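Local coordinates for protein Methylcobalamin\: coenzyme M methyltransferase (Methanosarcina mazei, PDB 4AY7) that transfers a methyl group from methylcobalamin to coenzyme M in methanogenesis, probably through a zinc-activated thiolate, using a TIM-barrel fold of the uroporphyrinogen decarboxylase family, at residues 69-75 and 336-340; 76-81 and 148-153; 232-236 and 260-264; 298-303 and 330-335. Residues are numbered along the deposited sequence.

How the interactions relate
The four contacts sample one TIM barrel. Interaction 2 is the core element: two parallel strands, with ten of its twelve touching residues buried and four backbone hydrogen bonds. Interactions 1, 3 and 4 are partly buried, each with exposed residues among those that touch. Interactions 1 and 4 share helix 333-346 and meet, for example at Ala338 CB–Val303 CG1 (3.8 Å); the first is apolar with no hydrogen bond across it, the second turns on an asparagine amide. Interaction 1 also meets interaction 2, where His70 CG lies 3.8 Å from Val78 CG2, since helix 59-71 leads into strand 78-80. Interaction 3, on the opposite side of the chain's centre from interactions 1 and 4, combines aromatic packing with one side-chain hydrogen bond.

Interaction 1: residues 69-75 and 336-340; sequences NHELSGL and VKALV
This is a partly buried apolar contact between the C-terminal end of helix 59-71, with the turn after it, and helix 333-346 on the outside of the barrel. No hydrogen bond crosses it. Ser73 CA comes within 5.0 Å of Lys337 CA, and Gly74 CA within 6.5 Å of Val340 CA. Val336 and Val340, one helical turn apart and both with t chi1, point toward the turn: Val336 CG1 lies 3.7 Å from Ser73 CB and 3.8 Å from Leu75 CG, while Val340 CG2 is 4.0 Å from Leu75 CD2 and 3.6 Å from Gly74 O. The turn joins a helix to strand 78-80, as in the alpha-to-beta connections of a TIM barrel. Gly74 leaves helical geometry with phi 85° and psi 8°, and its N donates to His70 O (3.2 Å). In an ST turn, Ser73, chi1 p, accepts at OG from Leu75 N (3.2 Å). His70 ND1 donates to Leu75 O (2.8 Å). Lys337 is exposed, its CG 3.5 Å from Ser73 O.

Interaction 2: residues 76-81 and 148-153; sequences EAVRLP and VPIVGG
Leu80 and Ile150 form the apolar centre on one face of the strand pair, with Leu80 CD2 3.7 Å from Ile150 CG2; Leu80 has chi1 p, Ile150 chi1 m. Val78 shares this face, and its CG2 lies 4.3 Å from Val148 CG1. Helices 59-71 and 130-144 pack against this side, through Ala66 on Val78 and Ile140 on both Leu80 and Ile150. On the other face Val151 CG2 sits 4.0 Å from Ala77 CB, and Val151 CB 3.9 Å from Arg79 CG.

The strands are parallel: the axes of segments 78-80 and 150-153 approach to 4.7 Å, with 18° between their directions, pairing Val78 with Ile150, Arg79 with Val151 and Leu80 with Gly152 (CA–CA 4.9, 4.6 and 5.5 Å). Four hydrogen bonds fix this register: Val78 N to Pro149 O (3.0 Å), Val151 N to Val78 O (2.8 Å), Leu80 N to Val151 O (3.1 Å) and Gly153 N to Leu80 O (2.8 Å). A cis peptide bond precedes Pro81.

At the polar edge Arg79 NE donates to Val36 O, and Gly153 CA lies over one guanidinium face, 3.7 Å from Arg79 NH2; a beta carbon there would clash with Arg79 CZ. Arg79 also touches Gln38, a coenzyme M-binding residue, though coenzyme M is not bound here. This is neighbouring-strand pairing of a TIM barrel, reaching the coenzyme M site.

Interaction 3: residues 232-236 and 260-264; sequences LQKFA and DCGFE
Leu232 opens the portion of helix 221-238 that packs on the turn after helix 252-259, an alpha-to-beta connection of the TIM barrel that leads into strand 265-267. Leu232 CB lies 4.0 Å from both Cys261 SG and Phe263 CE1. Gln233 comes next, its CA 4.5 Å from Cys261 CA. With chi1 m and chi2 t its side chain extends to the turn, where NE2 donates to Asp260 O (2.9 Å, 166°); Gln233 CA also makes a CA-H...O contact with Cys261 O at 3.3 Å. A water donates to Gln233 O (2.8 Å) and weakly to Cys261 O (3.4 Å). Phe235, chi1 t, places CD1 3.8 Å from Phe263 CE2 and meets helix 178-202 through Ile193. Ala236 lies beside Gly262, which has phi 89° and psi 10°, and the end of the next side chain, Phe263 with chi1 m, comes near the helix. There the methyl CB of Ala236 makes a CH-pi contact, 4.0 Å from the centroid of the Phe263 ring and 9° off its normal.

Interaction 4: residues 298-303 and 330-335; sequences LLPGPV and MTPLEN
Asn335, in the first turn of helix 333-346, points toward the loop 298-303 that links helix 294-298 to helix 303-315. Its m chi1 and chi2 of 10° aim the amide so that ND2 donates to Leu298 O (2.9 Å, 152°). Asn335 OD1 instead lies 3.8 Å from Val303 CG2. Leu298 and Leu299 both adopt t chi1 with p chi2. The end of Leu299 comes near Met330, its CD1 4.1 Å from Met330 CB, whereas Leu298 packs on Ile306 and Leu339. The all-m Met330 side chain leads away from the loop. Thr331, chi1 m, donates its hydroxyl hydrogen bond to Ala328 O and places CG2 3.4 Å from Leu298 O.

Two backbone points set the register: CA of Leu299 is 4.4 Å from CA of Thr331, and CA of Val303 is 5.7 Å from CA of Asn335. Pro302 and Pro332 occupy the N-cap positions of helices 303-315 and 333-346, and a cis peptide bond joins Gly301 to Pro302. Gly301 has phi 58° and psi -154°; a beta carbon there would clash with Asn335 ND2. Asn335 N donates to Pro332 O (2.9 Å).

The contact thus ties two successive beta-alpha units of the TIM barrel: the directional hydrogen bond to the Leu298 carbonyl orients the Asn335 amide against the end of helix 294-298, while the surrounding apolar contacts are less directional.

Interaction 1: residues 69-75 and 336-340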
loop_
_atom_site.group_PDB
_atom_site.type_symbol
_atom_site.label_atom_id
_atom_site.label_comp_id
_atom_site.label_asym_id
_atom_site.label_seq_id
_atom_site.Cartn_x
_atom_site.Cartn_y
_atom_site.Cartn_z
ATOM N N ASN A 69 7.213 -2.963 -14.336
ATOM C CA ASN A 69 7.155 -1.581 -13.861
ATOM C C ASN A 69 8.287 -1.296 -12.860
ATOM O O ASN A 69 8.124 -0.466 -11.905
ATOM C CB ASN A 69 5.778 -1.200 -13.231
ATOM C CG ASN A 69 5.555 0.325 -13.207
ATOM O OD1 ASN A 69 6.495 1.078 -13.516
ATOM N ND2 ASN A 69 4.335 0.788 -12.891
ATOM N N HIS A 70 9.372 -2.054 -13.042
ATOM C CA HIS A 70 10.644 -1.812 -12.414
ATOM C C HIS A 70 11.662 -1.685 -13.518
ATOM O O HIS A 70 12.399 -0.704 -13.610
ATOM C CB HIS A 70 11.001 -2.953 -11.450
ATOM C CG HIS A 70 12.425 -2.951 -11.038
ATOM N ND1 HIS A 70 12.989 -1.891 -10.414
ATOM C CD2 HIS A 70 13.427 -3.889 -11.214
ATOM C CE1 HIS A 70 14.301 -2.140 -10.197
ATOM N NE2 HIS A 70 14.570 -3.369 -10.681
ATOM N N GLU A 71 11.710 -2.692 -14.357
ATOM C CA GLU A 71 12.711 -2.755 -15.402
ATOM C C GLU A 71 12.471 -1.744 -16.564
ATOM O O GLU A 71 13.416 -1.169 -17.049
ATOM C CB GLU A 71 12.936 -4.226 -15.826
ATOM C CG GLU A 71 13.613 -4.984 -14.657
ATOM C CD GLU A 71 13.976 -6.458 -14.912
ATOM O OE1 GLU A 71 13.840 -6.933 -16.065
ATOM O OE2 GLU A 71 14.416 -7.143 -13.937
ATOM N N LEU A 72 11.222 -1.471 -16.924
ATOM C CA LEU A 72 10.907 -0.493 -17.947
ATOM C C LEU A 72 10.683 0.944 -17.418
ATOM O O LEU A 72 10.855 1.934 -18.171
ATOM C CB LEU A 72 9.706 -0.974 -18.781
ATOM C CG LEU A 72 10.041 -2.164 -19.669
ATOM C CD1 LEU A 72 8.791 -2.813 -20.223
ATOM C CD2 LEU A 72 10.966 -1.703 -20.798
ATOM N N SER A 73 10.294 1.107 -16.141
ATOM C CA SER A 73 9.937 2.437 -15.657
ATOM C C SER A 73 11.067 3.144 -14.898
ATOM O O SER A 73 11.082 4.363 -14.843
ATOM C CB SER A 73 8.742 2.390 -14.732
ATOM O OG SER A 73 9.090 1.616 -13.566
ATOM N N GLY A 74 11.941 2.362 -14.279
ATOM C CA GLY A 74 12.988 2.813 -13.467
ATOM C C GLY A 74 12.575 3.083 -12.013
ATOM O O GLY A 74 13.409 3.591 -11.239
ATOM N N LEU A 75 11.358 2.719 -11.610
ATOM C CA LEU A 75 10.969 2.780 -10.179
ATOM C C LEU A 75 11.918 1.863 -9.442
ATOM O O LEU A 75 12.278 0.775 -9.941
ATOM C CB LEU A 75 9.544 2.417 -9.937
ATOM C CG LEU A 75 8.488 3.331 -10.571
ATOM C CD1 LEU A 75 7.144 2.715 -10.273
ATOM C CD2 LEU A 75 8.644 4.778 -10.059
ATOM N N VAL A 336 5.059 7.455 -15.845
ATOM C CA VAL A 336 5.772 6.867 -14.657
ATOM C C VAL A 336 7.276 7.195 -14.696
ATOM O O VAL A 336 7.911 7.602 -13.674
ATOM C CB VAL A 336 5.610 5.330 -14.595
ATOM C CG1 VAL A 336 6.379 4.817 -13.352
ATOM C CG2 VAL A 336 4.131 4.910 -14.580
ATOM N N LYS A 337 7.854 7.108 -15.889
ATOM C CA LYS A 337 9.247 7.420 -16.086
ATOM C C LYS A 337 9.600 8.901 -15.795
ATOM O O LYS A 337 10.729 9.229 -15.461
ATOM C CB LYS A 337 9.677 7.109 -17.527
ATOM C CG LYS A 337 9.724 5.629 -17.825
ATOM C CD LYS A 337 10.210 5.318 -19.208
ATOM C CE LYS A 337 11.716 5.431 -19.230
ATOM N NZ LYS A 337 12.051 5.032 -20.622
ATOM N N ALA A 338 8.603 9.771 -15.955
ATOM C CA ALA A 338 8.748 11.189 -15.672
ATOM C C ALA A 338 8.984 11.379 -14.196
ATOM O O ALA A 338 9.671 12.299 -13.827
ATOM C CB ALA A 338 7.547 11.995 -16.144
ATOM N N LEU A 339 8.447 10.537 -13.316
ATOM C CA LEU A 339 8.831 10.627 -11.890
ATOM C C LEU A 339 10.296 10.455 -11.576
ATOM O O LEU A 339 10.906 11.189 -10.782
ATOM C CB LEU A 339 8.109 9.553 -11.043
ATOM C CG LEU A 339 6.717 9.823 -10.525
ATOM C CD1 LEU A 339 6.224 8.637 -9.639
ATOM C CD2 LEU A 339 6.663 11.185 -9.844
ATOM N N VAL A 340 10.854 9.429 -12.149
ATOM C CA VAL A 340 12.212 9.044 -11.989
ATOM C C VAL A 340 13.090 10.124 -12.576
ATOM O O VAL A 340 14.071 10.574 -11.918
ATOM C CB VAL A 340 12.511 7.698 -12.690
ATOM C CG1 VAL A 340 14.004 7.406 -12.558
ATOM C CG2 VAL A 340 11.598 6.600 -12.111
#

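Interaction 2: residues 76-81 and 148-153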
loop_
_atom_site.group_PDB
_atom_site.type_symbol
_atom_site.label_atom_id
_atom_site.label_comp_id
_atom_site.label_asym_id
_atom_site.label_seq_id
_atom_site.Cartn_x
_atom_site.Cartn_y
_atom_site.Cartn_z
ATOM N N GLU A 76 12.356 2.346 -8.285
ATOM C CA GLU A 76 13.444 1.721 -7.555
ATOM C C GLU A 76 12.979 0.748 -6.517
ATOM O O GLU A 76 13.635 0.565 -5.522
ATOM C CB GLU A 76 14.309 2.838 -6.975
ATOM C CG GLU A 76 14.980 3.613 -8.114
ATOM C CD GLU A 76 15.807 4.835 -7.678
ATOM O OE1 GLU A 76 15.575 5.447 -6.601
ATOM O OE2 GLU A 76 16.765 5.147 -8.437
ATOM N N ALA A 77 11.898 0.016 -6.807
ATOM C CA ALA A 77 11.421 -1.077 -5.940
ATOM C C ALA A 77 10.498 -1.921 -6.800
ATOM O O ALA A 77 10.101 -1.492 -7.875
ATOM C CB ALA A 77 10.650 -0.555 -4.749
ATOM N N VAL A 78 10.199 -3.123 -6.363
ATOM C CA VAL A 78 9.169 -3.942 -7.054
ATOM C C VAL A 78 8.057 -4.106 -6.065
ATOM O O VAL A 78 8.319 -4.601 -4.954
ATOM C CB VAL A 78 9.690 -5.319 -7.457
ATOM C CG1 VAL A 78 8.575 -6.143 -8.175
ATOM C CG2 VAL A 78 10.892 -5.183 -8.391
ATOM N N ARG A 79 6.829 -3.770 -6.451
ATOM C CA ARG A 79 5.666 -3.763 -5.556
ATOM C C ARG A 79 4.634 -4.786 -6.130
ATOM O O ARG A 79 4.317 -4.775 -7.321
ATOM C CB ARG A 79 5.008 -2.416 -5.582
ATOM C CG ARG A 79 4.161 -2.042 -4.375
ATOM C CD ARG A 79 2.802 -2.517 -4.428
ATOM N NE ARG A 79 1.863 -1.954 -3.470
ATOM C CZ ARG A 79 0.604 -2.341 -3.481
ATOM N NH1 ARG A 79 0.175 -3.236 -4.377
ATOM N NH2 ARG A 79 -0.280 -1.839 -2.644
ATOM N N LEU A 80 4.094 -5.569 -5.230
ATOM C CA LEU A 80 3.015 -6.525 -5.527
ATOM C C LEU A 80 2.126 -6.708 -4.323
ATOM O O LEU A 80 2.541 -6.407 -3.197
ATOM C CB LEU A 80 3.614 -7.857 -5.965
ATOM C CG LEU A 80 4.298 -8.767 -4.981
ATOM C CD1 LEU A 80 4.507 -10.124 -5.632
ATOM C CD2 LEU A 80 5.678 -8.255 -4.543
ATOM N N PRO A 81 0.906 -7.242 -4.516
ATOM C CA PRO A 81 0.222 -7.534 -5.751
ATOM C C PRO A 81 -0.507 -6.298 -6.263
ATOM O O PRO A 81 0.047 -5.170 -6.124
ATOM C CB PRO A 81 -0.758 -8.653 -5.330
ATOM C CG PRO A 81 -1.144 -8.274 -3.930
ATOM C CD PRO A 81 0.093 -7.616 -3.338
ATOM N N VAL A 148 17.698 -4.995 -4.781
ATOM C CA VAL A 148 16.477 -4.291 -5.103
ATOM C C VAL A 148 15.454 -4.622 -4.058
ATOM O O VAL A 148 15.257 -5.819 -3.752
ATOM C CB VAL A 148 15.972 -4.736 -6.455
ATOM C CG1 VAL A 148 14.674 -4.040 -6.816
ATOM C CG2 VAL A 148 17.024 -4.442 -7.491
ATOM N N PRO A 149 14.769 -3.616 -3.539
ATOM C CA PRO A 149 13.784 -3.897 -2.503
ATOM C C PRO A 149 12.429 -4.381 -3.085
ATOM O O PRO A 149 12.033 -3.943 -4.134
ATOM C CB PRO A 149 13.622 -2.543 -1.829
ATOM C CG PRO A 149 13.787 -1.551 -2.918
ATOM C CD PRO A 149 14.837 -2.166 -3.846
ATOM N N ILE A 150 11.723 -5.221 -2.345
ATOM C CA ILE A 150 10.434 -5.760 -2.690
ATOM C C ILE A 150 9.489 -5.226 -1.668
ATOM O O ILE A 150 9.713 -5.381 -0.486
ATOM C CB ILE A 150 10.394 -7.301 -2.664
ATOM C CG1 ILE A 150 11.402 -7.858 -3.649
ATOM C CG2 ILE A 150 8.965 -7.820 -2.952
ATOM C CD1 ILE A 150 11.453 -9.377 -3.651
ATOM N N VAL A 151 8.500 -4.489 -2.153
ATOM C CA VAL A 151 7.427 -3.979 -1.334
ATOM C C VAL A 151 6.152 -4.880 -1.449
ATOM O O VAL A 151 5.611 -5.082 -2.521
ATOM C CB VAL A 151 7.056 -2.581 -1.791
ATOM C CG1 VAL A 151 5.954 -2.083 -0.880
ATOM C CG2 VAL A 151 8.290 -1.644 -1.727
ATOM N N GLY A 152 5.739 -5.447 -0.337
ATOM C CA GLY A 152 4.538 -6.173 -0.232
ATOM C C GLY A 152 3.388 -5.302 0.187
ATOM O O GLY A 152 3.345 -4.814 1.288
ATOM N N GLY A 153 2.393 -5.222 -0.679
ATOM C CA GLY A 153 1.192 -4.463 -0.429
ATOM C C GLY A 153 0.063 -5.305 0.053
ATOM O O GLY A 153 -0.071 -6.498 -0.354
#

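Interaction 3: residues 232-236 and 260-264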
loop_
_atom_site.group_PDB
_atom_site.type_symbol
_atom_site.label_atom_id
_atom_site.label_comp_id
_atom_site.label_asym_id
_atom_site.label_seq_id
_atom_site.Cartn_x
_atom_site.Cartn_y
_atom_site.Cartn_z
ATOM N N LEU A 232 -3.699 -0.401 14.454
ATOM C CA LEU A 232 -2.566 -0.024 13.529
ATOM C C LEU A 232 -1.211 -0.034 14.259
ATOM O O LEU A 232 -0.250 -0.614 13.734
ATOM C CB LEU A 232 -2.848 1.332 12.917
ATOM C CG LEU A 232 -4.025 1.336 11.949
ATOM C CD1 LEU A 232 -4.526 2.762 11.608
ATOM C CD2 LEU A 232 -3.675 0.588 10.649
ATOM N N GLN A 233 -1.170 0.506 15.501
ATOM C CA GLN A 233 -0.005 0.357 16.395
ATOM C C GLN A 233 0.403 -1.090 16.629
ATOM O O GLN A 233 1.603 -1.413 16.557
ATOM C CB GLN A 233 -0.268 1.004 17.744
ATOM C CG GLN A 233 -0.214 2.505 17.628
ATOM C CD GLN A 233 -0.686 3.252 18.881
ATOM O OE1 GLN A 233 -1.555 2.787 19.607
ATOM N NE2 GLN A 233 -0.149 4.430 19.094
ATOM N N LYS A 234 -0.580 -1.971 16.830
ATOM C CA LYS A 234 -0.261 -3.377 17.073
ATOM C C LYS A 234 0.301 -4.011 15.829
ATOM O O LYS A 234 1.242 -4.835 15.892
ATOM C CB LYS A 234 -1.469 -4.135 17.538
ATOM C CG LYS A 234 -1.185 -5.566 17.936
ATOM C CD LYS A 234 -2.508 -6.227 18.293
ATOM C CE LYS A 234 -2.325 -7.627 18.872
ATOM N NZ LYS A 234 -1.253 -7.576 19.921
ATOM N N PHE A 235 -0.289 -3.666 14.666
ATOM C CA PHE A 235 0.275 -4.174 13.424
ATOM C C PHE A 235 1.738 -3.788 13.231
ATOM O O PHE A 235 2.607 -4.651 12.949
ATOM C CB PHE A 235 -0.548 -3.617 12.247
ATOM C CG PHE A 235 -0.071 -4.078 10.910
ATOM C CD1 PHE A 235 0.866 -3.372 10.224
ATOM C CD2 PHE A 235 -0.615 -5.248 10.332
ATOM C CE1 PHE A 235 1.298 -3.777 8.965
ATOM C CE2 PHE A 235 -0.176 -5.685 9.097
ATOM C CZ PHE A 235 0.808 -4.941 8.415
ATOM N N ALA A 236 2.021 -2.486 13.346
ATOM C CA ALA A 236 3.366 -1.950 13.047
ATOM C C ALA A 236 4.332 -2.553 14.018
ATOM O O ALA A 236 5.429 -2.965 13.638
ATOM C CB ALA A 236 3.412 -0.457 13.177
ATOM N N ASP A 260 1.685 8.765 15.039
ATOM C CA ASP A 260 1.869 8.027 16.302
ATOM C C ASP A 260 1.635 6.492 16.206
ATOM O O ASP A 260 1.669 5.829 17.255
ATOM C CB ASP A 260 0.880 8.580 17.350
ATOM C CG ASP A 260 1.186 9.977 17.817
ATOM O OD1 ASP A 260 2.360 10.396 17.849
ATOM O OD2 ASP A 260 0.228 10.697 18.187
ATOM N N CYS A 261 1.417 5.916 14.999
ATOM C CA CYS A 261 1.006 4.491 14.919
ATOM C C CYS A 261 2.193 3.547 14.798
ATOM O O CYS A 261 2.000 2.339 14.765
ATOM C CB CYS A 261 0.031 4.220 13.817
ATOM S SG CYS A 261 -1.601 4.990 13.969
ATOM N N GLY A 262 3.403 4.089 14.700
ATOM C CA GLY A 262 4.571 3.224 14.660
ATOM C C GLY A 262 5.068 2.724 13.333
ATOM O O GLY A 262 5.992 1.921 13.285
ATOM N N PHE A 263 4.522 3.264 12.261
ATOM C CA PHE A 263 5.008 2.970 10.924
ATOM C C PHE A 263 6.174 3.863 10.605
ATOM O O PHE A 263 6.129 5.026 10.943
ATOM C CB PHE A 263 3.889 3.239 9.915
ATOM C CG PHE A 263 2.756 2.263 10.022
ATOM C CD1 PHE A 263 1.749 2.489 10.970
ATOM C CD2 PHE A 263 2.659 1.165 9.161
ATOM C CE1 PHE A 263 0.687 1.594 11.103
ATOM C CE2 PHE A 263 1.605 0.281 9.281
ATOM C CZ PHE A 263 0.614 0.482 10.259
ATOM N N GLU A 264 7.195 3.336 9.957
ATOM C CA GLU A 264 8.279 4.187 9.491
ATOM C C GLU A 264 7.798 5.292 8.584
ATOM O O GLU A 264 8.260 6.424 8.701
ATOM C CB GLU A 264 9.314 3.377 8.752
ATOM C CG GLU A 264 10.275 2.682 9.679
ATOM C CD GLU A 264 9.788 1.460 10.350
ATOM O OE1 GLU A 264 8.683 1.015 9.999
ATOM O OE2 GLU A 264 10.529 0.961 11.277
HETATM O O HOH W 1 3.781 0.318 16.880
#

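Interaction 4: residues 298-303 and 330-335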
loop_
_atom_site.group_PDB
_atom_site.type_symbol
_atom_site.label_atom_id
_atom_site.label_comp_id
_atom_site.label_asym_id
_atom_site.label_seq_id
_atom_site.Cartn_x
_atom_site.Cartn_y
_atom_site.Cartn_z
ATOM N N LEU A 298 -0.435 12.052 -12.708
ATOM C CA LEU A 298 0.322 10.964 -13.278
ATOM C C LEU A 298 -0.448 10.327 -14.474
ATOM O O LEU A 298 0.167 9.948 -15.475
ATOM C CB LEU A 298 0.640 10.031 -12.118
ATOM C CG LEU A 298 1.869 9.145 -12.063
ATOM C CD1 LEU A 298 3.213 9.755 -12.337
ATOM C CD2 LEU A 298 1.810 8.539 -10.645
ATOM N N LEU A 299 -1.771 10.217 -14.363
ATOM C CA LEU A 299 -2.589 9.546 -15.356
ATOM C C LEU A 299 -2.641 10.433 -16.602
ATOM O O LEU A 299 -2.281 9.953 -17.640
ATOM C CB LEU A 299 -3.982 9.194 -14.795
ATOM C CG LEU A 299 -5.156 8.900 -15.739
ATOM C CD1 LEU A 299 -4.788 7.731 -16.686
ATOM C CD2 LEU A 299 -6.436 8.649 -14.945
ATOM N N PRO A 300 -3.032 11.734 -16.466
ATOM C CA PRO A 300 -3.156 12.540 -17.672
ATOM C C PRO A 300 -1.878 13.132 -18.186
ATOM O O PRO A 300 -1.812 13.530 -19.334
ATOM C CB PRO A 300 -4.183 13.632 -17.289
ATOM C CG PRO A 300 -4.194 13.698 -15.829
ATOM C CD PRO A 300 -3.734 12.346 -15.317
ATOM N N GLY A 301 -0.835 13.186 -17.360
ATOM C CA GLY A 301 0.295 14.017 -17.660
ATOM C C GLY A 301 -0.157 15.482 -17.811
ATOM O O GLY A 301 -1.164 15.882 -17.192
ATOM N N PRO A 302 0.591 16.277 -18.588
ATOM C CA PRO A 302 1.756 15.826 -19.365
ATOM C C PRO A 302 3.025 15.622 -18.545
ATOM O O PRO A 302 3.030 15.819 -17.281
ATOM C CB PRO A 302 1.975 16.968 -20.335
ATOM C CG PRO A 302 1.545 18.128 -19.558
ATOM C CD PRO A 302 0.326 17.700 -18.829
ATOM N N VAL A 303 4.068 15.157 -19.234
ATOM C CA VAL A 303 5.312 14.789 -18.548
ATOM C C VAL A 303 5.844 15.990 -17.712
ATOM O O VAL A 303 6.318 15.863 -16.584
ATOM C CB VAL A 303 6.350 14.244 -19.591
ATOM C CG1 VAL A 303 7.768 14.393 -19.041
ATOM C CG2 VAL A 303 6.062 12.751 -19.910
ATOM N N MET A 330 -4.625 3.041 -16.653
ATOM C CA MET A 330 -4.361 3.633 -17.965
ATOM C C MET A 330 -3.243 4.666 -17.991
ATOM O O MET A 330 -3.039 5.329 -19.024
ATOM C CB MET A 330 -5.630 4.238 -18.567
ATOM C CG MET A 330 -6.645 3.175 -18.902
ATOM S SD MET A 330 -6.106 2.012 -20.196
ATOM C CE MET A 330 -5.983 2.916 -21.736
ATOM N N THR A 331 -2.465 4.769 -16.905
ATOM C CA THR A 331 -1.295 5.614 -16.912
ATOM C C THR A 331 -0.236 5.189 -17.974
ATOM O O THR A 331 0.239 4.047 -17.966
ATOM C CB THR A 331 -0.664 5.635 -15.515
ATOM O OG1 THR A 331 -1.663 6.095 -14.602
ATOM C CG2 THR A 331 0.528 6.564 -15.457
ATOM N N PRO A 332 0.124 6.090 -18.854
ATOM C CA PRO A 332 1.230 5.746 -19.779
ATOM C C PRO A 332 2.549 5.514 -19.092
ATOM O O PRO A 332 2.889 6.212 -18.079
ATOM C CB PRO A 332 1.308 6.910 -20.726
ATOM C CG PRO A 332 0.078 7.733 -20.504
ATOM C CD PRO A 332 -0.460 7.407 -19.141
ATOM N N LEU A 333 3.302 4.549 -19.605
ATOM C CA LEU A 333 4.657 4.277 -19.135
ATOM C C LEU A 333 5.523 5.569 -19.025
ATOM O O LEU A 333 6.248 5.768 -18.020
ATOM C CB LEU A 333 5.340 3.242 -20.031
ATOM C CG LEU A 333 6.781 2.845 -19.687
ATOM C CD1 LEU A 333 6.756 2.256 -18.295
ATOM C CD2 LEU A 333 7.363 1.827 -20.681
ATOM N N GLU A 334 5.475 6.415 -20.031
ATOM C CA GLU A 334 6.334 7.577 -20.061
ATOM C C GLU A 334 5.989 8.489 -18.856
ATOM O O GLU A 334 6.814 9.270 -18.408
ATOM C CB GLU A 334 6.197 8.347 -21.388
ATOM C CG GLU A 334 4.776 8.846 -21.662
ATOM C CD GLU A 334 4.662 9.991 -22.681
ATOM O OE1 GLU A 334 5.419 10.002 -23.672
ATOM O OE2 GLU A 334 3.798 10.891 -22.448
ATOM N N ASN A 335 4.768 8.456 -18.392
ATOM C CA ASN A 335 4.354 9.308 -17.263
ATOM C C ASN A 335 4.967 8.759 -15.960
ATOM O O ASN A 335 5.445 9.532 -15.126
ATOM C CB ASN A 335 2.832 9.425 -17.172
ATOM C CG ASN A 335 2.261 10.284 -18.279
ATOM O OD1 ASN A 335 2.993 10.619 -19.198
ATOM N ND2 ASN A 335 0.991 10.654 -18.198
#